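Local coordinates for avidin-related protein 4/5 (PDB 2OF8), which binds biotin and its derivatives as an avidin-family tetramer, probably with very high affinity, and here holds a biotin nitroanilide, at residues 12-17 against 114-119; 45-50 against 67-72; 96-101 against 108-113. The protein carries 2 engineered substitutions. All coordinates share one frame; numbering follows the deposited sequence. Where two conformers were deposited one is given.

Contact 1. Residues 12-17 against 114-119. With BNI (5-(2-oxo-hexahydro-thieno[3,4-D]imidazol-6-yl)-pentanoic acid (4-nitro-phenyl)-amide), chain C.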
loop_
_atom_site.group_PDB
_atom_site.type_symbol
_atom_site.label_atom_id
_atom_site.label_comp_id
_atom_site.label_asym_id
_atom_site.label_seq_id
_atom_site.Cartn_x
_atom_site.Cartn_y
_atom_site.Cartn_z
ATOM N N ASN A 12 -2.533 10.479 -17.268
ATOM C CA ASN A 12 -1.706 10.414 -16.073
ATOM C C ASN A 12 -0.226 10.492 -16.389
ATOM O O ASN A 12 0.188 10.593 -17.548
ATOM C CB ASN A 12 -2.090 9.235 -15.150
ATOM C CG ASN A 12 -1.668 7.874 -15.675
ATOM O OD1 ASN A 12 -0.743 7.740 -16.479
ATOM N ND2 ASN A 12 -2.353 6.840 -15.195
ATOM N N ASN A 13 0.562 10.481 -15.329
ATOM C CA ASN A 13 2.003 10.659 -15.421
ATOM C C ASN A 13 2.721 9.544 -16.198
ATOM O O ASN A 13 3.853 9.741 -16.628
ATOM C CB ASN A 13 2.600 10.808 -14.015
ATOM C CG ASN A 13 2.266 9.639 -13.126
ATOM O OD1 ASN A 13 1.119 9.456 -12.712
ATOM N ND2 ASN A 13 3.264 8.820 -12.849
ATOM N N LEU A 14 2.076 8.385 -16.358
ATOM C CA LEU A 14 2.616 7.291 -17.165
ATOM C C LEU A 14 2.191 7.359 -18.632
ATOM O O LEU A 14 2.645 6.559 -19.445
ATOM C CB LEU A 14 2.199 5.933 -16.591
ATOM C CG LEU A 14 2.598 5.653 -15.147
ATOM C CD1 LEU A 14 2.026 4.326 -14.685
ATOM C CD2 LEU A 14 4.106 5.697 -14.961
ATOM N N GLY A 15 1.317 8.300 -18.961
ATOM C CA GLY A 15 0.790 8.444 -20.301
ATOM C C GLY A 15 -0.524 7.731 -20.546
ATOM O O GLY A 15 -1.033 7.786 -21.658
ATOM N N SER A 16 -1.076 7.048 -19.549
ATOM C CA SER A 16 -2.364 6.399 -19.720
ATOM C C SER A 16 -3.466 7.430 -19.903
ATOM O O SER A 16 -3.351 8.561 -19.442
ATOM C CB SER A 16 -2.680 5.523 -18.522
ATOM O OG SER A 16 -1.657 4.566 -18.350
ATOM N N ILE A 17 -4.542 7.016 -20.562
ATOM C CA ILE A 17 -5.704 7.866 -20.810
ATOM C C ILE A 17 -6.934 7.206 -20.244
ATOM O O ILE A 17 -7.145 6.015 -20.429
ATOM C CB ILE A 17 -5.931 8.108 -22.323
ATOM C CG1 ILE A 17 -4.704 8.746 -22.945
ATOM C CG2 ILE A 17 -7.180 8.987 -22.557
ATOM C CD1 ILE A 17 -4.807 8.891 -24.440
ATOM N N GLY A 114 0.861 1.533 -6.115
ATOM C CA GLY A 114 1.513 2.666 -6.741
ATOM C C GLY A 114 0.647 3.901 -6.695
ATOM O O GLY A 114 -0.391 3.933 -6.041
ATOM N N TYR A 115 1.114 4.942 -7.373
ATOM C CA TYR A 115 0.419 6.221 -7.441
ATOM C C TYR A 115 0.144 6.601 -8.885
ATOM O O TYR A 115 0.777 6.096 -9.806
ATOM C CB TYR A 115 1.231 7.337 -6.770
ATOM C CG TYR A 115 2.421 7.867 -7.561
ATOM C CD1 TYR A 115 2.303 9.009 -8.353
ATOM C CD2 TYR A 115 3.670 7.261 -7.479
ATOM C CE1 TYR A 115 3.385 9.517 -9.051
ATOM C CE2 TYR A 115 4.765 7.766 -8.178
ATOM C CZ TYR A 115 4.618 8.895 -8.952
ATOM O OH TYR A 115 5.715 9.400 -9.623
ATOM N N ASN A 116 -0.768 7.546 -9.079
ATOM C CA ASN A 116 -0.874 8.236 -10.358
ATOM C C ASN A 116 -1.489 9.600 -10.136
ATOM O O ASN A 116 -2.423 9.746 -9.355
ATOM C CB ASN A 116 -1.764 7.488 -11.368
ATOM C CG ASN A 116 -1.051 6.378 -12.120
ATOM O OD1 ASN A 116 -1.517 5.241 -12.122
ATOM N ND2 ASN A 116 0.036 6.712 -12.823
ATOM N N ASN A 117 -0.983 10.579 -10.870
ATOM C CA ASN A 117 -1.545 11.913 -10.908
ATOM C C ASN A 117 -2.161 12.108 -12.285
ATOM O O ASN A 117 -1.509 11.824 -13.286
ATOM C CB ASN A 117 -0.423 12.917 -10.633
ATOM C CG ASN A 117 0.305 12.630 -9.319
ATOM O OD1 ASN A 117 -0.334 12.369 -8.316
ATOM N ND2 ASN A 117 1.640 12.661 -9.334
ATOM N N PHE A 118 -3.416 12.556 -12.329
ATOM C CA PHE A 118 -4.130 12.768 -13.586
ATOM C C PHE A 118 -4.444 14.250 -13.771
ATOM O O PHE A 118 -4.828 14.943 -12.823
ATOM C CB PHE A 118 -5.473 12.025 -13.642
ATOM C CG PHE A 118 -5.394 10.515 -13.593
ATOM C CD1 PHE A 118 -5.639 9.755 -14.730
ATOM C CD2 PHE A 118 -5.165 9.850 -12.397
ATOM C CE1 PHE A 118 -5.626 8.371 -14.678
ATOM C CE2 PHE A 118 -5.150 8.460 -12.344
ATOM C CZ PHE A 118 -5.376 7.724 -13.483
ATOM N N THR A 119 -4.316 14.714 -15.011
ATOM C CA THR A 119 -4.793 16.037 -15.403
ATOM C C THR A 119 -5.648 15.905 -16.659
ATOM O O THR A 119 -5.591 14.904 -17.364
ATOM C CB THR A 119 -3.624 17.009 -15.647
ATOM O OG1 THR A 119 -2.694 16.429 -16.561
ATOM C CG2 THR A 119 -2.821 17.243 -14.369
HETATM C C1 BNI C . -1.419 -5.540 -16.038
HETATM C C10 BNI C . -2.722 -4.858 -16.480
HETATM C C9 BNI C . -2.548 -3.362 -16.716
HETATM C C8 BNI C . -2.176 -2.631 -15.434
HETATM C C7 BNI C . -1.750 -1.204 -15.709
HETATM C C2 BNI C . -1.355 -0.465 -14.378
HETATM C C6 BNI C . -1.711 0.964 -12.313
HETATM C C4 BNI C . -0.613 0.889 -14.584
HETATM C C5 BNI C . -0.789 1.706 -13.290
HETATM C C3 BNI C . -1.567 2.922 -15.087
HETATM O O2 BNI C . -0.340 -5.247 -16.544
HETATM O O3 BNI C . -2.062 3.875 -15.744
HETATM N N1 BNI C . -1.360 2.939 -13.771
HETATM N N2 BNI C . -1.186 1.756 -15.596
HETATM S S1 BNI C . -2.819 -0.004 -13.383
HETATM N N17 BNI C . -1.452 -6.420 -15.036
HETATM C C18 BNI C . -0.476 -7.198 -14.469
HETATM C C20 BNI C . -0.707 -8.583 -14.206
HETATM C C21 BNI C . 0.331 -9.377 -13.603
HETATM C C22 BNI C . 1.618 -8.774 -13.276
HETATM C C23 BNI C . 1.850 -7.387 -13.545
HETATM C C24 BNI C . 0.823 -6.597 -14.139
HETATM N N25 BNI C . 2.695 -9.635 -12.652
HETATM O O26 BNI C . 2.506 -10.793 -12.417
HETATM O O27 BNI C . 3.766 -9.183 -12.369
#

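Contact 2. Residues 45-50 against 67-72. With BNI (5-(2-oxo-hexahydro-thieno[3,4-D]imidazol-6-yl)-pentanoic acid (4-nitro-phenyl)-amide), chain C.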
loop_
_atom_site.group_PDB
_atom_site.type_symbol
_atom_site.label_atom_id
_atom_site.label_comp_id
_atom_site.label_asym_id
_atom_site.label_seq_id
_atom_site.Cartn_x
_atom_site.Cartn_y
_atom_site.Cartn_z
ATOM N N THR A 45 -5.597 -3.642 -24.496
ATOM C CA THR A 45 -6.821 -3.175 -25.138
ATOM C C THR A 45 -7.568 -2.250 -24.182
ATOM O O THR A 45 -7.412 -2.328 -22.952
ATOM C CB THR A 45 -7.748 -4.336 -25.527
ATOM O OG1 THR A 45 -8.088 -5.083 -24.348
ATOM C CG2 THR A 45 -7.047 -5.298 -26.499
ATOM N N LEU A 46 -8.380 -1.374 -24.754
ATOM C CA LEU A 46 -9.239 -0.484 -23.994
ATOM C C LEU A 46 -10.090 -1.297 -23.027
ATOM O O LEU A 46 -10.666 -2.313 -23.410
ATOM C CB LEU A 46 -10.132 0.296 -24.959
ATOM C CG LEU A 46 -10.922 1.459 -24.359
ATOM C CD1 LEU A 46 -9.994 2.570 -23.876
ATOM C CD2 LEU A 46 -11.926 1.983 -25.365
ATOM N N SER A 47 -10.162 -0.860 -21.775
ATOM C CA SER A 47 -10.798 -1.634 -20.721
ATOM C C SER A 47 -11.802 -0.786 -19.953
ATOM O O SER A 47 -11.611 0.408 -19.773
ATOM C CB SER A 47 -9.719 -2.170 -19.787
ATOM O OG SER A 47 -8.881 -3.100 -20.469
ATOM N N PRO A 48 -12.883 -1.404 -19.497
ATOM C CA PRO A 48 -13.919 -0.671 -18.768
ATOM C C PRO A 48 -13.572 -0.393 -17.315
ATOM O O PRO A 48 -12.870 -1.173 -16.673
ATOM C CB PRO A 48 -15.116 -1.614 -18.847
ATOM C CG PRO A 48 -14.503 -2.952 -18.852
ATOM C CD PRO A 48 -13.248 -2.821 -19.669
ATOM N N LEU A 49 -14.119 0.707 -16.818
ATOM C CA LEU A 49 -14.023 1.053 -15.409
ATOM C C LEU A 49 -15.407 1.404 -14.865
ATOM O O LEU A 49 -16.302 1.812 -15.608
ATOM C CB LEU A 49 -13.029 2.200 -15.176
ATOM C CG LEU A 49 -13.426 3.595 -15.673
ATOM C CD1 LEU A 49 -14.227 4.378 -14.646
ATOM C CD2 LEU A 49 -12.189 4.369 -16.075
ATOM N N LEU A 50 -15.560 1.223 -13.561
ATOM C CA LEU A 50 -16.793 1.522 -12.856
ATOM C C LEU A 50 -16.419 2.035 -11.481
ATOM O O LEU A 50 -15.609 1.406 -10.795
ATOM C CB LEU A 50 -17.592 0.240 -12.733
ATOM C CG LEU A 50 -19.040 0.272 -12.303
ATOM C CD1 LEU A 50 -19.848 1.187 -13.184
ATOM C CD2 LEU A 50 -19.585 -1.147 -12.382
ATOM N N HIS A 67 -11.477 -3.312 -14.936
ATOM C CA HIS A 67 -11.448 -4.708 -15.340
ATOM C C HIS A 67 -10.651 -4.781 -16.639
ATOM O O HIS A 67 -11.153 -4.444 -17.716
ATOM C CB HIS A 67 -12.880 -5.232 -15.512
ATOM C CG HIS A 67 -12.995 -6.483 -16.324
ATOM N ND1 HIS A 67 -13.418 -7.697 -15.829
ATOM C CD2 HIS A 67 -12.790 -6.671 -17.647
ATOM C CE1 HIS A 67 -13.451 -8.578 -16.818
ATOM N NE2 HIS A 67 -13.051 -7.984 -17.925
ATOM N N TRP A 68 -9.393 -5.190 -16.550
ATOM C CA TRP A 68 -8.552 -5.273 -17.737
ATOM C C TRP A 68 -9.132 -6.335 -18.668
ATOM O O TRP A 68 -9.405 -7.453 -18.252
ATOM C CB TRP A 68 -7.100 -5.587 -17.363
ATOM C CG TRP A 68 -6.559 -4.574 -16.414
ATOM C CD1 TRP A 68 -6.284 -4.763 -15.096
ATOM C CD2 TRP A 68 -6.322 -3.180 -16.675
ATOM N NE1 TRP A 68 -5.857 -3.591 -14.522
ATOM C CE2 TRP A 68 -5.876 -2.602 -15.469
ATOM C CE3 TRP A 68 -6.410 -2.365 -17.811
ATOM C CZ2 TRP A 68 -5.534 -1.259 -15.362
ATOM C CZ3 TRP A 68 -6.068 -1.023 -17.707
ATOM C CH2 TRP A 68 -5.630 -0.485 -16.494
ATOM N N ASN A 69 -9.312 -5.986 -19.937
ATOM C CA ASN A 69 -9.946 -6.895 -20.891
ATOM C C ASN A 69 -8.959 -7.844 -21.549
ATOM O O ASN A 69 -9.354 -8.670 -22.370
ATOM C CB ASN A 69 -10.691 -6.105 -21.967
ATOM C CG ASN A 69 -12.101 -5.724 -21.557
ATOM O OD1 ASN A 69 -12.570 -6.030 -20.459
ATOM N ND2 ASN A 69 -12.793 -5.042 -22.460
ATOM N N PHE A 70 -7.686 -7.721 -21.189
ATOM C CA PHE A 70 -6.594 -8.477 -21.802
ATOM C C PHE A 70 -5.765 -9.234 -20.768
ATOM O O PHE A 70 -4.731 -9.807 -21.102
ATOM C CB PHE A 70 -5.692 -7.522 -22.602
ATOM C CG PHE A 70 -5.110 -6.416 -21.772
ATOM C CD1 PHE A 70 -5.806 -5.239 -21.575
ATOM C CD2 PHE A 70 -3.872 -6.564 -21.166
ATOM C CE1 PHE A 70 -5.280 -4.223 -20.792
ATOM C CE2 PHE A 70 -3.347 -5.542 -20.380
ATOM C CZ PHE A 70 -4.056 -4.380 -20.197
ATOM N N SER A 71 -6.215 -9.217 -19.513
ATOM C CA SER A 71 -5.488 -9.804 -18.397
ATOM C C SER A 71 -6.509 -10.364 -17.411
ATOM O O SER A 71 -7.660 -9.943 -17.411
ATOM C CB SER A 71 -4.653 -8.702 -17.719
ATOM O OG SER A 71 -3.972 -9.125 -16.552
ATOM N N GLU A 72 -6.077 -11.279 -16.554
ATOM C CA GLU A 72 -6.906 -11.748 -15.438
ATOM C C GLU A 72 -6.800 -10.869 -14.197
ATOM O O GLU A 72 -7.469 -11.128 -13.199
ATOM C CB GLU A 72 -6.552 -13.199 -15.093
ATOM C CG GLU A 72 -6.885 -14.194 -16.186
ATOM C CD GLU A 72 -8.331 -14.107 -16.601
ATOM O OE1 GLU A 72 -9.213 -14.131 -15.710
ATOM O OE2 GLU A 72 -8.588 -13.982 -17.817
HETATM C C1 BNI C . -1.419 -5.540 -16.038
HETATM C C10 BNI C . -2.722 -4.858 -16.480
HETATM C C9 BNI C . -2.548 -3.362 -16.716
HETATM C C8 BNI C . -2.176 -2.631 -15.434
HETATM C C7 BNI C . -1.750 -1.204 -15.709
HETATM C C2 BNI C . -1.355 -0.465 -14.378
HETATM C C6 BNI C . -1.711 0.964 -12.313
HETATM C C4 BNI C . -0.613 0.889 -14.584
HETATM C C5 BNI C . -0.789 1.706 -13.290
HETATM C C3 BNI C . -1.567 2.922 -15.087
HETATM O O2 BNI C . -0.340 -5.247 -16.544
HETATM O O3 BNI C . -2.062 3.875 -15.744
HETATM N N1 BNI C . -1.360 2.939 -13.771
HETATM N N2 BNI C . -1.186 1.756 -15.596
HETATM S S1 BNI C . -2.819 -0.004 -13.383
HETATM N N17 BNI C . -1.452 -6.420 -15.036
HETATM C C18 BNI C . -0.476 -7.198 -14.469
HETATM C C20 BNI C . -0.707 -8.583 -14.206
HETATM C C21 BNI C . 0.331 -9.377 -13.603
HETATM C C22 BNI C . 1.618 -8.774 -13.276
HETATM C C23 BNI C . 1.850 -7.387 -13.545
HETATM C C24 BNI C . 0.823 -6.597 -14.139
HETATM N N25 BNI C . 2.695 -9.635 -12.652
HETATM O O26 BNI C . 2.506 -10.793 -12.417
HETATM O O27 BNI C . 3.766 -9.183 -12.369
HETATM O O HOH W 1 -11.494 -4.252 -25.071
#

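Contact 3. Residues 96-101 against 108-113. With BNI (5-(2-oxo-hexahydro-thieno[3,4-D]imidazol-6-yl)-pentanoic acid (4-nitro-phenyl)-amide), chain C; BNI (5-(2-oxo-hexahydro-thieno[3,4-D]imidazol-6-yl)-pentanoic acid (4-nitro-phenyl)-amide), chain L.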
loop_
_atom_site.group_PDB
_atom_site.type_symbol
_atom_site.label_atom_id
_atom_site.label_comp_id
_atom_site.label_asym_id
_atom_site.label_seq_id
_atom_site.Cartn_x
_atom_site.Cartn_y
_atom_site.Cartn_z
ATOM N N LEU A 96 -4.114 -0.124 -6.258
ATOM C CA LEU A 96 -3.718 -1.507 -6.002
ATOM C C LEU A 96 -4.026 -2.327 -7.248
ATOM O O LEU A 96 -5.139 -2.267 -7.781
ATOM C CB LEU A 96 -4.495 -2.119 -4.833
ATOM C CG LEU A 96 -4.279 -1.474 -3.468
ATOM C CD1 LEU A 96 -5.268 -2.046 -2.468
ATOM C CD2 LEU A 96 -2.862 -1.651 -2.966
ATOM N N LEU A 97 -3.038 -3.080 -7.719
ATOM C CA LEU A 97 -3.161 -3.958 -8.870
ATOM C C LEU A 97 -3.087 -5.396 -8.362
ATOM O O LEU A 97 -2.051 -5.830 -7.835
ATOM C CB LEU A 97 -2.060 -3.662 -9.891
ATOM C CG LEU A 97 -1.842 -4.627 -11.066
ATOM C CD1 LEU A 97 -3.038 -4.962 -11.920
ATOM C CD2 LEU A 97 -0.754 -4.067 -11.971
ATOM N N ARG A 98 -4.203 -6.112 -8.500
ATOM C CA ARG A 98 -4.318 -7.498 -8.096
ATOM C C ARG A 98 -4.091 -8.413 -9.283
ATOM O O ARG A 98 -4.851 -8.398 -10.247
ATOM C CB ARG A 98 -5.710 -7.767 -7.532
ATOM C CG ARG A 98 -5.947 -9.226 -7.199
ATOM C CD ARG A 98 -5.153 -9.698 -6.029
ATOM N NE ARG A 98 -5.064 -11.150 -5.949
ATOM C CZ ARG A 98 -4.903 -11.821 -4.811
ATOM N NH1 ARG A 98 -4.932 -11.203 -3.641
ATOM N NH2 ARG A 98 -4.718 -13.126 -4.853
ATOM N N SER A 99 -3.043 -9.225 -9.195
ATOM C CA SER A 99 -2.802 -10.285 -10.157
ATOM C C SER A 99 -3.536 -11.553 -9.756
ATOM O O SER A 99 -3.861 -11.767 -8.590
ATOM C CB SER A 99 -1.311 -10.583 -10.261
ATOM O OG SER A 99 -0.612 -9.472 -10.785
ATOM N N SER A 100 -3.796 -12.397 -10.747
ATOM C CA SER A 100 -4.389 -13.696 -10.513
ATOM C C SER A 100 -3.286 -14.703 -10.234
ATOM O O SER A 100 -2.364 -14.858 -11.040
ATOM C CB SER A 100 -5.157 -14.126 -11.755
ATOM O OG SER A 100 -5.613 -15.460 -11.641
ATOM N N VAL A 101 -3.379 -15.383 -9.101
ATOM C CA VAL A 101 -2.469 -16.480 -8.804
ATOM C C VAL A 101 -3.233 -17.800 -8.725
ATOM O O VAL A 101 -4.460 -17.827 -8.617
ATOM C CB VAL A 101 -1.640 -16.229 -7.523
ATOM C CG1 VAL A 101 -0.730 -15.028 -7.719
ATOM C CG2 VAL A 101 -2.531 -16.063 -6.295
ATOM N N TRP A 108 0.203 -14.001 -1.231
ATOM C CA TRP A 108 1.050 -12.975 -0.641
ATOM C C TRP A 108 1.715 -12.073 -1.672
ATOM O O TRP A 108 1.984 -10.915 -1.367
ATOM C CB TRP A 108 2.128 -13.619 0.242
ATOM C CG TRP A 108 3.124 -14.409 -0.537
ATOM C CD1 TRP A 108 3.022 -15.721 -0.899
ATOM C CD2 TRP A 108 4.360 -13.937 -1.081
ATOM N NE1 TRP A 108 4.115 -16.090 -1.642
ATOM C CE2 TRP A 108 4.954 -15.017 -1.769
ATOM C CE3 TRP A 108 5.025 -12.705 -1.068
ATOM C CZ2 TRP A 108 6.180 -14.904 -2.423
ATOM C CZ3 TRP A 108 6.233 -12.595 -1.724
ATOM C CH2 TRP A 108 6.799 -13.687 -2.388
ATOM N N LYS A 109 1.991 -12.582 -2.870
ATOM C CA LYS A 109 2.737 -11.824 -3.874
ATOM C C LYS A 109 1.843 -11.182 -4.934
ATOM O O LYS A 109 2.349 -10.637 -5.902
ATOM C CB LYS A 109 3.800 -12.703 -4.553
ATOM C CG LYS A 109 3.259 -13.812 -5.443
ATOM C CD LYS A 109 4.383 -14.610 -6.082
ATOM C CE LYS A 109 3.852 -15.676 -7.011
ATOM N NZ LYS A 109 4.962 -16.461 -7.614
ATOM N N ALA A 110 0.526 -11.231 -4.742
ATOM C CA ALA A 110 -0.416 -10.879 -5.798
ATOM C C ALA A 110 -0.874 -9.426 -5.845
ATOM O O ALA A 110 -1.692 -9.098 -6.696
ATOM C CB ALA A 110 -1.641 -11.772 -5.701
ATOM N N THR A 111 -0.405 -8.561 -4.946
ATOM C CA THR A 111 -0.900 -7.188 -4.910
ATOM C C THR A 111 0.227 -6.179 -5.015
ATOM O O THR A 111 1.098 -6.103 -4.154
ATOM C CB THR A 111 -1.712 -6.912 -3.646
ATOM O OG1 THR A 111 -2.756 -7.890 -3.517
ATOM C CG2 THR A 111 -2.427 -5.561 -3.759
ATOM N N ARG A 112 0.187 -5.380 -6.075
ATOM C CA ARG A 112 1.104 -4.266 -6.288
ATOM C C ARG A 112 0.414 -2.959 -5.895
ATOM O O ARG A 112 -0.818 -2.859 -5.941
ATOM C CB ARG A 112 1.539 -4.210 -7.750
ATOM C CG ARG A 112 2.559 -5.259 -8.115
ATOM C CD ARG A 112 2.779 -5.395 -9.602
ATOM N NE ARG A 112 3.891 -6.305 -9.889
ATOM C CZ ARG A 112 3.848 -7.641 -9.786
ATOM N NH1 ARG A 112 2.732 -8.287 -9.461
ATOM N NH2 ARG A 112 4.948 -8.348 -10.038
ATOM N N VAL A 113 1.222 -1.970 -5.517
ATOM C CA VAL A 113 0.735 -0.661 -5.128
ATOM C C VAL A 113 1.514 0.409 -5.884
ATOM O O VAL A 113 2.684 0.231 -6.224
ATOM C CB VAL A 113 0.839 -0.476 -3.584
ATOM C CG1 VAL A 113 2.280 -0.518 -3.093
ATOM C CG2 VAL A 113 0.144 0.798 -3.122
HETATM C C1 BNI C . -1.419 -5.540 -16.038
HETATM C C10 BNI C . -2.722 -4.858 -16.480
HETATM C C9 BNI C . -2.548 -3.362 -16.716
HETATM C C8 BNI C . -2.176 -2.631 -15.434
HETATM C C7 BNI C . -1.750 -1.204 -15.709
HETATM C C2 BNI C . -1.355 -0.465 -14.378
HETATM C C6 BNI C . -1.711 0.964 -12.313
HETATM C C4 BNI C . -0.613 0.889 -14.584
HETATM C C5 BNI C . -0.789 1.706 -13.290
HETATM C C3 BNI C . -1.567 2.922 -15.087
HETATM O O2 BNI C . -0.340 -5.247 -16.544
HETATM O O3 BNI C . -2.062 3.875 -15.744
HETATM N N1 BNI C . -1.360 2.939 -13.771
HETATM N N2 BNI C . -1.186 1.756 -15.596
HETATM S S1 BNI C . -2.819 -0.004 -13.383
HETATM N N17 BNI C . -1.452 -6.420 -15.036
HETATM C C18 BNI C . -0.476 -7.198 -14.469
HETATM C C20 BNI C . -0.707 -8.583 -14.206
HETATM C C21 BNI C . 0.331 -9.377 -13.603
HETATM C C22 BNI C . 1.618 -8.774 -13.276
HETATM C C23 BNI C . 1.850 -7.387 -13.545
HETATM C C24 BNI C . 0.823 -6.597 -14.139
HETATM N N25 BNI C . 2.695 -9.635 -12.652
HETATM O O26 BNI C . 2.506 -10.793 -12.417
HETATM O O27 BNI C . 3.766 -9.183 -12.369
HETATM C C1 BNI L . 11.551 -12.318 -2.950
HETATM C C10 BNI L . 12.295 -12.179 -1.615
HETATM C C9 BNI L . 11.520 -12.748 -0.430
HETATM C C8 BNI L . 10.239 -11.957 -0.179
HETATM C C7 BNI L . 9.421 -12.616 0.908
HETATM C C2 BNI L . 8.140 -11.778 1.271
HETATM C C6 BNI L . 6.763 -10.084 2.569
HETATM C C4 BNI L . 7.073 -12.542 2.116
HETATM C C5 BNI L . 6.224 -11.478 2.835
HETATM C C3 BNI L . 7.151 -12.927 4.378
HETATM O O2 BNI L . 10.919 -13.340 -3.199
HETATM O O3 BNI L . 7.430 -13.455 5.485
HETATM N N1 BNI L . 6.353 -11.866 4.215
HETATM N N2 BNI L . 7.615 -13.340 3.207
HETATM S S1 BNI L . 8.552 -10.329 2.302
HETATM N N17 BNI L . 11.554 -11.293 -3.813
HETATM C C18 BNI L . 11.099 -11.114 -5.090
HETATM C C20 BNI L . 11.876 -10.442 -6.085
HETATM C C21 BNI L . 11.345 -10.277 -7.418
HETATM C C22 BNI L . 10.016 -10.791 -7.753
HETATM C C23 BNI L . 9.245 -11.463 -6.744
HETATM C C24 BNI L . 9.766 -11.619 -5.430
HETATM N N25 BNI L . 9.464 -10.609 -9.155
HETATM O O26 BNI L . 10.095 -10.053 -10.014
HETATM O O27 BNI L . 8.382 -11.022 -9.457
HETATM O O HOH W 2 0.027 -7.503 -9.033
HETATM O O HOH W 3 -5.412 -8.349 -2.947
#

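Contact 1. Residues 12-17 against 114-119
Asn-12 and Asn-116 lay their side-chain amides one over the other, with planes 9° apart, and each meets a different atom of the ligand's ureido group. The donors Asn-12 ND2 and Asn-116 ND2 lie 3.4 Å apart without bonding. Asn-12 ND2 instead donates to ligand O3 at 3.0 Å, nearly straight. The hydroxyl Ser-16 OG gives a second bond to O3, at 2.7 Å, and Tyr-33 OH also bonds the ligand. Asn-116 uses its oxygen: ligand N1 donates to Asn-116 OD1 at 2.8 Å.

The second shell fixes how both amides are turned. With CG anti to the carbonyl carbon (chi1 -83°), Asn-116 ND2 points at Asn-13 OD1 in its own amide plane (3.0 Å, 178° at the hydrogen), which directs Asn-116 OD1 to the ligand. The same Asn-13 oxygen accepts the backbone Asn-117 N at 3.0 Å from the opposite face of its amide. Asn-12 OD1 is likewise held from both faces, by Leu-14 N at 2.9 Å in an Asx turn and by Ser-16 N. An alanine in place of Asn-12 would probably leave O3 short of a donor and deprive Leu-14 N and Ser-16 N of their shared acceptor, setting the turn freer to move. Asn-12 CB also sits over one face of the Phe-118 ring, 3.7 Å from the ring centroid, a CH-pi contact.

Further out, Ser-16 OG bonds to Ala-36 N, and Trp-108 of a neighbouring subunit packs on Leu-14. Asn-12 and Phe-118 form an antiparallel non-hydrogen-bonded pair joining the first strand to the last. Asn-12 is also the first residue of a type I turn that ends at Gly-15. This places the ureido site at the seam of the closed eight-stranded antiparallel barrel of the avidin family.

Contact 2. Residues 45-50 against 67-72
Ser-47 OG is gripped from two directions: Asn-69 N donates to it at 3.0 Å with 161° at the hydrogen, while OG itself donates to Thr-45 O at 3.0 Å. The torsion that sets OG anti to the carbonyl carbon (chi1 -65°) keeps it beside its own backbone N and facing the 67-72 loop. The other direct link is His-67 N to Pro-48 O at 3.1 Å, with the donor nearly along the C=O axis.

These bonds join the start of strand 47-53 to the end of its antiparallel neighbour 61-67, at the rim of the avidin barrel where the biotin tail leaves the pocket. Trp-68 lines the pocket wall from the bicycle's sulfur along the tail, with ligand C9 over the centre of its ring and Trp-68 CZ2 3.6 Å from the sulfur S1. Its NE1 is bonded to Thr-75 OG1. Phe-70 is wedged between the Thr-45 backbone, just ahead of strand 47-53, and the ligand: CD1 comes 3.3 Å from Thr-45 N, and CZ comes 3.9 Å from ligand C9. On the outer side a water bridges Leu-46 O (2.7 Å) and Asn-69 ND2 (3.0 Å), and the His-67 ring stacks on His-54 of a neighbouring subunit.

Contact 3. Residues 96-101 against 108-113
Leu-97 and Arg-112 form the hydrogen-bonded pair of a beta hairpin made by strands 89-98 and 111-120, the last two of the avidin barrel. Leu-97 N donates to Arg-112 O at 2.9 Å, and Arg-112 N returns a bond to Leu-97 O at 2.9 Å. The axes of the short segments 96-98 and 111-113 run 157° apart, antiparallel. Ser-99 N continues the pairing beyond the strand end, reaching Ala-110 O at 2.8 Å.

Packing is tight on the face carrying Leu-96, Arg-98, Thr-111 and Val-113. The methyl Ala-110 CB sits over the centre of the Arg-98 guanidinium, 3.4 Å from its CZ, with Val-101 CG1 touching the same methyl. A bend at chi2 (70°) folds the arginine back so that its flat end meets the alanine and NE donates to Ser-99 O. The charge is paired by Asp-107, which forms a salt bridge with Arg-98 NH2. At the other end Leu-96 CD2 meets Val-113 CG2 at 3.9 Å.

The face of Leu-97 and Arg-112 is looser and is joined through water and ligand. There a water donates to Leu-97 O at 2.9 Å and accepts from Arg-112 NH1 at 2.8 Å, and in the conformer given it also bonds to Ser-99 OG. Nitro oxygen O27 of the ligand in this pocket lies over a face of the Arg-112 guanidinium, while Leu-97 CD2 packs against the anilide ring. Arg-112 NE donates to Lys-109 O of a neighbouring subunit, whose Arg-112 NE donates to Lys-109 O here. Trp-108 extends from the hairpin to touch the biotin bicycle of a second ligand, bound in a neighbouring subunit's pocket. Even the close-packed face holds one water, which accepts from Arg-98 NH1 and lies 2.8 Å from Thr-111 OG1.

From the N terminus, the chain leaves its first strand at 12-17 and meets its last strand, 111-120, only at 114-119, so contact 1 joins first strand to last and closes a long loop that encloses the other two contacts. Inside it, contact 2 closes a shorter excursion, tying the start of strand 47-53 to the loop after strand 61-67. Contact 3 follows in series and pairs strands 89-98 and 111-120. None of the loops cross. Contacts 1 and 3 share strand 111-120, with centres about 19 Å apart. Contacts 2 and 3 touch directly, through Trp-68 with Leu-97 and Glu-72 with Ser-100. All three reach one ligand, from ureido head to nitroanilide end.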